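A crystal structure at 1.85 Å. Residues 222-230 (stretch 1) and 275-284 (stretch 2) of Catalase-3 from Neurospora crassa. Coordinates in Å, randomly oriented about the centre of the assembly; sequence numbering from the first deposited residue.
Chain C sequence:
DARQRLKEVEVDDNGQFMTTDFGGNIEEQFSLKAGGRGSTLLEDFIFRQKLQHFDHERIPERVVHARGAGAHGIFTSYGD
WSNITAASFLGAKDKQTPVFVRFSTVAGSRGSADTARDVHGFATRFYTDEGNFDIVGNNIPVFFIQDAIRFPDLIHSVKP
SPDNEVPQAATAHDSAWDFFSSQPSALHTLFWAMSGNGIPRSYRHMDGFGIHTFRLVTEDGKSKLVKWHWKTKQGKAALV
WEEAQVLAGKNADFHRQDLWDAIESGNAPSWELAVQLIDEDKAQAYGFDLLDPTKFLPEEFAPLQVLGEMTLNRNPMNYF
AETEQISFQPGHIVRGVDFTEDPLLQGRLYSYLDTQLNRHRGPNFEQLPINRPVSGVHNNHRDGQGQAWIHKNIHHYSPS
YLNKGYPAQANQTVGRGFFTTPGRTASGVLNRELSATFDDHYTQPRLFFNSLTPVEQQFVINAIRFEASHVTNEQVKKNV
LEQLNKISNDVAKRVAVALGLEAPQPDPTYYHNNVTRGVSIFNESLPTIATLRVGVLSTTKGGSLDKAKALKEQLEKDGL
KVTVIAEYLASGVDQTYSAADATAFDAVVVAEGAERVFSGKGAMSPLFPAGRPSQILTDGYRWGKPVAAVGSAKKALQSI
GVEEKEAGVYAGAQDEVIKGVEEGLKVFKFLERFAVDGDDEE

Stretch 1 (222-230) KSKLVKWHW
Stretch 2, residues 275-284: VQLIDEDKAQ

The shortest polar link between the two stretches joins Ser-223 to Glu-280: the hydroxyl OG of Ser-223 (chi1 p) donates to carboxylate OE2 of Glu-280 at 2.7 Å. Glu-280 reaches it with chi1 and chi2 both m, which bring its carboxylate near stretch 1, although its CA-to-CB bond points sideways. Beside this bond a water donates to Ser-223 O (2.7 Å) and accepts from Glu-280 N (3.0 Å), carrying the connection beyond the last direct backbone pair. At the other end, His-229 NE2 donates to Gln-276 OE1 at 2.8 Å, the oxygen lying at the ring edge, where an imidazole N-H can reach it; the rotamers are m for His-229 and m,t for Gln-276. Within stretch 2, the Lys-282 ammonium NZ bridges two carboxylates, with salt bridges to Asp-279 OD2 (2.8 Å) and Asp-281 OD1 (3.0 Å), tying the turn together.

The backbone beneath these contacts is antiparallel: the extended strand from Ser-223 and the one through Val-275 to Leu-277 cross at 147°, their axes approaching to 4.6 Å. Leu-225 and Ile-278 form a hydrogen-bonded pair, with Leu-225 N to Ile-278 O and Ile-278 N to Leu-225 O both 2.8 Å. Lys-227 and Gln-276 repeat the pattern: Lys-227 N to Gln-276 O and Gln-276 N to Lys-227 O are both 3.1 Å. The non-hydrogen-bonded pairs are Val-226 with Leu-277 and Trp-228 with Val-275, CA-CA 4.8 and 4.9 Å. This alternation puts successive side chains on opposite faces.

These latter four residues share one face. Val-226 CG2 (chi1 p) packs against Val-275 CG1 (chi1 m) at 3.5 Å and Leu-277 CD2 (m,t) at 3.7 Å; Val-275 CG1 also meets Trp-228 CE3 obliquely at 3.5 Å. The compact branched Val-275 thus packs beside the indole (chi1 m, chi2 111°), and Val-226 fills the gap between it and Leu-277. On the other face, Leu-225 (m,t) and Ile-278 (m,p) approach CB to CB at 4.1 Å, and Leu-225 CD1 meets Ala-283 CB at 3.7 Å. Leu-225 has the most area covered, 124 Å², and its apolar chain suits this buried place.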

ATOM      1  N   LYS C 222      18.104  -7.189 -39.330  1.00 13.51           N
ATOM      2  CA  LYS C 222      17.266  -8.173 -40.022  1.00 16.62           C
ATOM      3  C   LYS C 222      16.451  -8.989 -39.024  1.00 15.86           C
ATOM      4  O   LYS C 222      16.961  -9.403 -37.980  1.00 12.97           O
ATOM      5  CB  LYS C 222      18.110  -9.112 -40.892  1.00 20.00           C
ATOM      6  CG  LYS C 222      18.958  -8.393 -41.935  1.00 33.59           C
ATOM      7  CD  LYS C 222      18.159  -7.297 -42.635  1.00 46.59           C
ATOM      8  CE  LYS C 222      18.982  -6.017 -42.801  1.00 47.87           C
ATOM      9  NZ  LYS C 222      18.152  -4.865 -43.265  1.00 42.83           N
ATOM     10  N   SER C 223      15.186  -9.235 -39.350  1.00 10.04           N
ATOM     11  CA  SER C 223      14.313  -9.951 -38.434  1.00  9.22           C
ATOM     12  C   SER C 223      13.694 -11.197 -39.047  1.00 12.73           C
ATOM     13  O   SER C 223      13.559 -11.310 -40.256  1.00 12.56           O
ATOM     14  CB  SER C 223      13.200  -9.031 -37.924  1.00 12.44           C
ATOM     15  OG  SER C 223      12.365  -8.600 -38.985  1.00 10.06           O
ATOM     16  N   LYS C 224      13.330 -12.133 -38.184  1.00  9.51           N
ATOM     17  CA  LYS C 224      12.495 -13.257 -38.561  1.00  6.33           C
ATOM     18  C   LYS C 224      11.400 -13.332 -37.518  1.00  9.75           C
ATOM     19  O   LYS C 224      11.615 -12.941 -36.375  1.00  7.56           O
ATOM     20  CB  LYS C 224      13.302 -14.547 -38.543  1.00  7.63           C
ATOM     21  CG  LYS C 224      14.439 -14.567 -39.562  1.00 10.51           C
ATOM     22  CD  LYS C 224      15.135 -15.907 -39.579  1.00 23.78           C
ATOM     23  CE  LYS C 224      16.210 -15.946 -40.666  1.00 29.54           C
ATOM     24  NZ  LYS C 224      15.671 -15.466 -41.966  1.00 27.28           N
ATOM     25  N   LEU C 225      10.239 -13.840 -37.910  1.00  7.85           N
ATOM     26  CA  LEU C 225       9.154 -14.086 -36.973  1.00  8.42           C
ATOM     27  C   LEU C 225       9.447 -15.409 -36.287  1.00  8.47           C
ATOM     28  O   LEU C 225       9.999 -16.319 -36.910  1.00  9.77           O
ATOM     29  CB  LEU C 225       7.828 -14.153 -37.722  1.00  5.62           C
ATOM     30  CG  LEU C 225       7.426 -12.898 -38.508  1.00 11.54           C
ATOM     31  CD1 LEU C 225       6.187 -13.190 -39.374  1.00  6.73           C
ATOM     32  CD2 LEU C 225       7.192 -11.727 -37.563  1.00  7.24           C
ATOM     33  N   VAL C 226       9.112 -15.519 -35.002  1.00  5.70           N
ATOM     34  CA  VAL C 226       9.478 -16.709 -34.241  1.00  6.60           C
ATOM     35  C   VAL C 226       8.366 -17.187 -33.297  1.00  6.90           C
ATOM     36  O   VAL C 226       7.657 -16.376 -32.705  1.00  8.13           O
ATOM     37  CB  VAL C 226      10.787 -16.490 -33.434  1.00  8.21           C
ATOM     38  CG1 VAL C 226      10.601 -15.439 -32.341  1.00  8.72           C
ATOM     39  CG2 VAL C 226      11.262 -17.788 -32.828  1.00  8.21           C
ATOM     40  N   LYS C 227       8.227 -18.507 -33.180  1.00  5.52           N
ATOM     41  CA  LYS C 227       7.428 -19.127 -32.113  1.00  8.53           C
ATOM     42  C   LYS C 227       8.377 -19.847 -31.157  1.00  5.90           C
ATOM     43  O   LYS C 227       9.247 -20.610 -31.601  1.00  9.27           O
ATOM     44  CB  LYS C 227       6.412 -20.140 -32.675  1.00  7.03           C
ATOM     45  CG  LYS C 227       5.332 -19.553 -33.587  1.00  7.03           C
ATOM     46  CD  LYS C 227       4.339 -18.692 -32.814  1.00  4.72           C
ATOM     47  CE  LYS C 227       3.011 -18.563 -33.564  1.00  6.01           C
ATOM     48  NZ  LYS C 227       2.102 -17.546 -32.957  1.00  9.25           N
ATOM     49  N   TRP C 228       8.212 -19.614 -29.854  1.00  6.16           N
ATOM     50  CA  TRP C 228       9.014 -20.310 -28.847  1.00  3.84           C
ATOM     51  C   TRP C 228       8.337 -21.601 -28.427  1.00  6.20           C
ATOM     52  O   TRP C 228       7.121 -21.621 -28.150  1.00  3.27           O
ATOM     53  CB  TRP C 228       9.196 -19.456 -27.582  1.00  3.15           C
ATOM     54  CG  TRP C 228       9.923 -18.170 -27.749  1.00  4.10           C
ATOM     55  CD1 TRP C 228       9.394 -16.911 -27.654  1.00  6.78           C
ATOM     56  CD2 TRP C 228      11.326 -17.998 -27.992  1.00  2.22           C
ATOM     57  NE1 TRP C 228      10.380 -15.972 -27.835  1.00  8.46           N
ATOM     58  CE2 TRP C 228      11.575 -16.614 -28.035  1.00  5.79           C
ATOM     59  CE3 TRP C 228      12.396 -18.883 -28.163  1.00  4.30           C
ATOM     60  CZ2 TRP C 228      12.848 -16.093 -28.269  1.00 10.18           C
ATOM     61  CZ3 TRP C 228      13.660 -18.362 -28.389  1.00  7.09           C
ATOM     62  CH2 TRP C 228      13.875 -16.985 -28.440  1.00  5.05           C
ATOM     63  N   HIS C 229       9.129 -22.667 -28.343  1.00  6.01           N
ATOM     64  CA  HIS C 229       8.634 -23.968 -27.898  1.00  5.00           C
ATOM     65  C   HIS C 229       9.577 -24.541 -26.853  1.00  7.88           C
ATOM     66  O   HIS C 229      10.799 -24.457 -27.002  1.00  7.87           O
ATOM     67  CB  HIS C 229       8.573 -24.969 -29.056  1.00  9.42           C
ATOM     68  CG  HIS C 229       7.619 -24.597 -30.146  1.00 10.59           C
ATOM     69  ND1 HIS C 229       6.511 -25.357 -30.453  1.00  9.43           N
ATOM     70  CD2 HIS C 229       7.624 -23.566 -31.023  1.00  7.76           C
ATOM     71  CE1 HIS C 229       5.872 -24.808 -31.472  1.00  8.89           C
ATOM     72  NE2 HIS C 229       6.520 -23.715 -31.830  1.00 11.58           N
ATOM     73  N   TRP C 230       9.015 -25.118 -25.795  1.00  4.61           N
ATOM     74  CA  TRP C 230       9.802 -25.929 -24.873  1.00  5.46           C
ATOM     75  C   TRP C 230       9.350 -27.367 -25.048  1.00  4.99           C
ATOM     76  O   TRP C 230       8.166 -27.661 -24.919  1.00  8.07           O
ATOM     77  CB  TRP C 230       9.568 -25.529 -23.409  1.00  4.51           C
ATOM     78  CG  TRP C 230      10.124 -24.195 -22.973  1.00  8.00           C
ATOM     79  CD1 TRP C 230       9.415 -23.068 -22.661  1.00  5.89           C
ATOM     80  CD2 TRP C 230      11.502 -23.875 -22.750  1.00  6.46           C
ATOM     81  NE1 TRP C 230      10.274 -22.066 -22.268  1.00  7.66           N
ATOM     82  CE2 TRP C 230      11.558 -22.536 -22.317  1.00  5.54           C
ATOM     83  CE3 TRP C 230      12.693 -24.594 -22.876  1.00  5.50           C
ATOM     84  CZ2 TRP C 230      12.758 -21.898 -22.022  1.00  7.95           C
ATOM     85  CZ3 TRP C 230      13.884 -23.964 -22.581  1.00  6.21           C
ATOM     86  CH2 TRP C 230      13.909 -22.627 -22.147  1.00  4.69           C
ATOM     87  N   VAL C 275      12.561 -23.328 -31.773  1.00  6.87           N
ATOM     88  CA  VAL C 275      11.837 -22.234 -32.414  1.00  8.03           C
ATOM     89  C   VAL C 275      11.304 -22.645 -33.780  1.00 10.99           C
ATOM     90  O   VAL C 275      11.885 -23.481 -34.476  1.00  9.29           O
ATOM     91  CB  VAL C 275      12.735 -20.999 -32.638  1.00 11.34           C
ATOM     92  CG1 VAL C 275      13.077 -20.315 -31.300  1.00  7.09           C
ATOM     93  CG2 VAL C 275      13.996 -21.389 -33.399  1.00  8.53           C
ATOM     94  N   GLN C 276      10.189 -22.047 -34.160  1.00  7.21           N
ATOM     95  CA  GLN C 276       9.795 -22.047 -35.556  1.00  8.34           C
ATOM     96  C   GLN C 276      10.195 -20.676 -36.066  1.00  8.23           C
ATOM     97  O   GLN C 276      10.002 -19.688 -35.375  1.00  5.49           O
ATOM     98  CB  GLN C 276       8.292 -22.263 -35.686  1.00 10.24           C
ATOM     99  CG  GLN C 276       7.856 -23.668 -35.280  1.00  9.92           C
ATOM    100  CD  GLN C 276       6.351 -23.845 -35.329  1.00 13.62           C
ATOM    101  OE1 GLN C 276       5.627 -23.346 -34.464  1.00 12.01           O
ATOM    102  NE2 GLN C 276       5.870 -24.563 -36.341  1.00  5.64           N
ATOM    103  N   LEU C 277      10.776 -20.616 -37.259  1.00  7.71           N
ATOM    104  CA  LEU C 277      11.223 -19.350 -37.817  1.00  7.80           C
ATOM    105  C   LEU C 277      10.475 -19.059 -39.120  1.00 14.00           C
ATOM    106  O   LEU C 277      10.427 -19.901 -40.013  1.00 13.40           O
ATOM    107  CB  LEU C 277      12.742 -19.379 -38.036  1.00 13.62           C
ATOM    108  CG  LEU C 277      13.540 -19.525 -36.734  1.00 11.93           C
ATOM    109  CD1 LEU C 277      15.031 -19.793 -36.959  1.00 13.42           C
ATOM    110  CD2 LEU C 277      13.340 -18.277 -35.879  1.00  8.78           C
ATOM    111  N   ILE C 278       9.867 -17.878 -39.218  1.00 10.75           N
ATOM    112  CA  ILE C 278       9.092 -17.537 -40.409  1.00  9.62           C
ATOM    113  C   ILE C 278       9.563 -16.214 -41.028  1.00 11.89           C
ATOM    114  O   ILE C 278       9.809 -15.240 -40.318  1.00  8.00           O
ATOM    115  CB  ILE C 278       7.568 -17.470 -40.108  1.00 12.20           C
ATOM    116  CG1 ILE C 278       7.095 -18.717 -39.345  1.00  9.65           C
ATOM    117  CG2 ILE C 278       6.766 -17.335 -41.412  1.00  8.10           C
ATOM    118  CD1 ILE C 278       7.261 -18.644 -37.838  1.00  7.59           C
ATOM    119  N   ASP C 279       9.701 -16.189 -42.351  1.00  6.63           N
ATOM    120  CA  ASP C 279      10.009 -14.950 -43.072  1.00 11.31           C
ATOM    121  C   ASP C 279       8.962 -13.877 -42.778  1.00  8.53           C
ATOM    122  O   ASP C 279       7.770 -14.168 -42.705  1.00  8.84           O
ATOM    123  CB  ASP C 279      10.013 -15.197 -44.582  1.00 13.49           C
ATOM    124  CG  ASP C 279      11.147 -16.108 -45.029  1.00 17.39           C
ATOM    125  OD1 ASP C 279      12.176 -16.187 -44.317  1.00 10.99           O
ATOM    126  OD2 ASP C 279      11.005 -16.722 -46.110  1.00 10.68           O
ATOM    127  N   GLU C 280       9.391 -12.631 -42.639  1.00  8.46           N
ATOM    128  CA  GLU C 280       8.429 -11.566 -42.388  1.00  7.30           C
ATOM    129  C   GLU C 280       7.351 -11.543 -43.463  1.00  8.99           C
ATOM    130  O   GLU C 280       6.181 -11.336 -43.156  1.00  7.19           O
ATOM    131  CB  GLU C 280       9.121 -10.203 -42.313  1.00  7.61           C
ATOM    132  CG  GLU C 280       9.942  -9.978 -41.047  1.00  7.75           C
ATOM    133  CD  GLU C 280       9.133  -9.441 -39.868  1.00  5.88           C
ATOM    134  OE1 GLU C 280       7.897  -9.237 -39.982  1.00  7.96           O
ATOM    135  OE2 GLU C 280       9.746  -9.229 -38.805  1.00 11.62           O
ATOM    136  N   ASP C 281       7.734 -11.759 -44.724  1.00  8.60           N
ATOM    137  CA  ASP C 281       6.759 -11.662 -45.816  1.00 11.30           C
ATOM    138  C   ASP C 281       5.807 -12.860 -45.879  1.00 13.53           C
ATOM    139  O   ASP C 281       4.896 -12.887 -46.701  1.00 13.96           O
ATOM    140  CB  ASP C 281       7.438 -11.449 -47.176  1.00 11.08           C
ATOM    141  CG  ASP C 281       8.310 -12.624 -47.596  1.00 18.37           C
ATOM    142  OD1 ASP C 281       8.201 -13.717 -47.000  1.00 18.14           O
ATOM    143  OD2 ASP C 281       9.102 -12.460 -48.546  1.00 15.30           O
ATOM    144  N   LYS C 282       6.006 -13.834 -45.000  1.00  9.34           N
ATOM    145  CA  LYS C 282       5.117 -14.998 -44.949  1.00 11.26           C
ATOM    146  C   LYS C 282       4.178 -15.006 -43.721  1.00 12.46           C
ATOM    147  O   LYS C 282       3.554 -16.022 -43.392  1.00 10.87           O
ATOM    148  CB  LYS C 282       5.948 -16.283 -45.075  1.00 13.86           C
ATOM    149  CG  LYS C 282       6.554 -16.415 -46.470  1.00 13.51           C
ATOM    150  CD  LYS C 282       7.527 -17.569 -46.625  1.00 11.59           C
ATOM    151  CE  LYS C 282       8.165 -17.537 -48.015  1.00  9.71           C
ATOM    152  NZ  LYS C 282       9.097 -16.365 -48.183  1.00 10.47           N
ATOM    153  N   ALA C 283       4.056 -13.849 -43.072  1.00 10.04           N
ATOM    154  CA  ALA C 283       3.254 -13.718 -41.851  1.00 13.07           C
ATOM    155  C   ALA C 283       1.820 -14.230 -42.009  1.00 17.32           C
ATOM    156  O   ALA C 283       1.225 -14.736 -41.058  1.00 11.92           O
ATOM    157  CB  ALA C 283       3.242 -12.268 -41.382  1.00 13.10           C
ATOM    158  N   GLN C 284       1.267 -14.084 -43.210  1.00 13.24           N
ATOM    159  CA  GLN C 284      -0.107 -14.492 -43.476  1.00 12.43           C
ATOM    160  C   GLN C 284      -0.178 -15.607 -44.514  1.00 11.43           C
ATOM    161  O   GLN C 284      -1.201 -15.784 -45.164  1.00 14.63           O
ATOM    162  CB  GLN C 284      -0.934 -13.294 -43.956  1.00 16.55           C
ATOM    163  CG  GLN C 284      -0.888 -12.102 -43.015  1.00 13.22           C
ATOM    164  CD  GLN C 284      -1.657 -10.901 -43.530  1.00 21.50           C
ATOM    165  OE1 GLN C 284      -2.884 -10.938 -43.641  1.00 23.93           O
ATOM    166  NE2 GLN C 284      -0.938  -9.823 -43.849  1.00 25.05           N
TER
HETATM  167  O   HOH W   1      12.329 -12.193 -42.441  1.00 12.88           O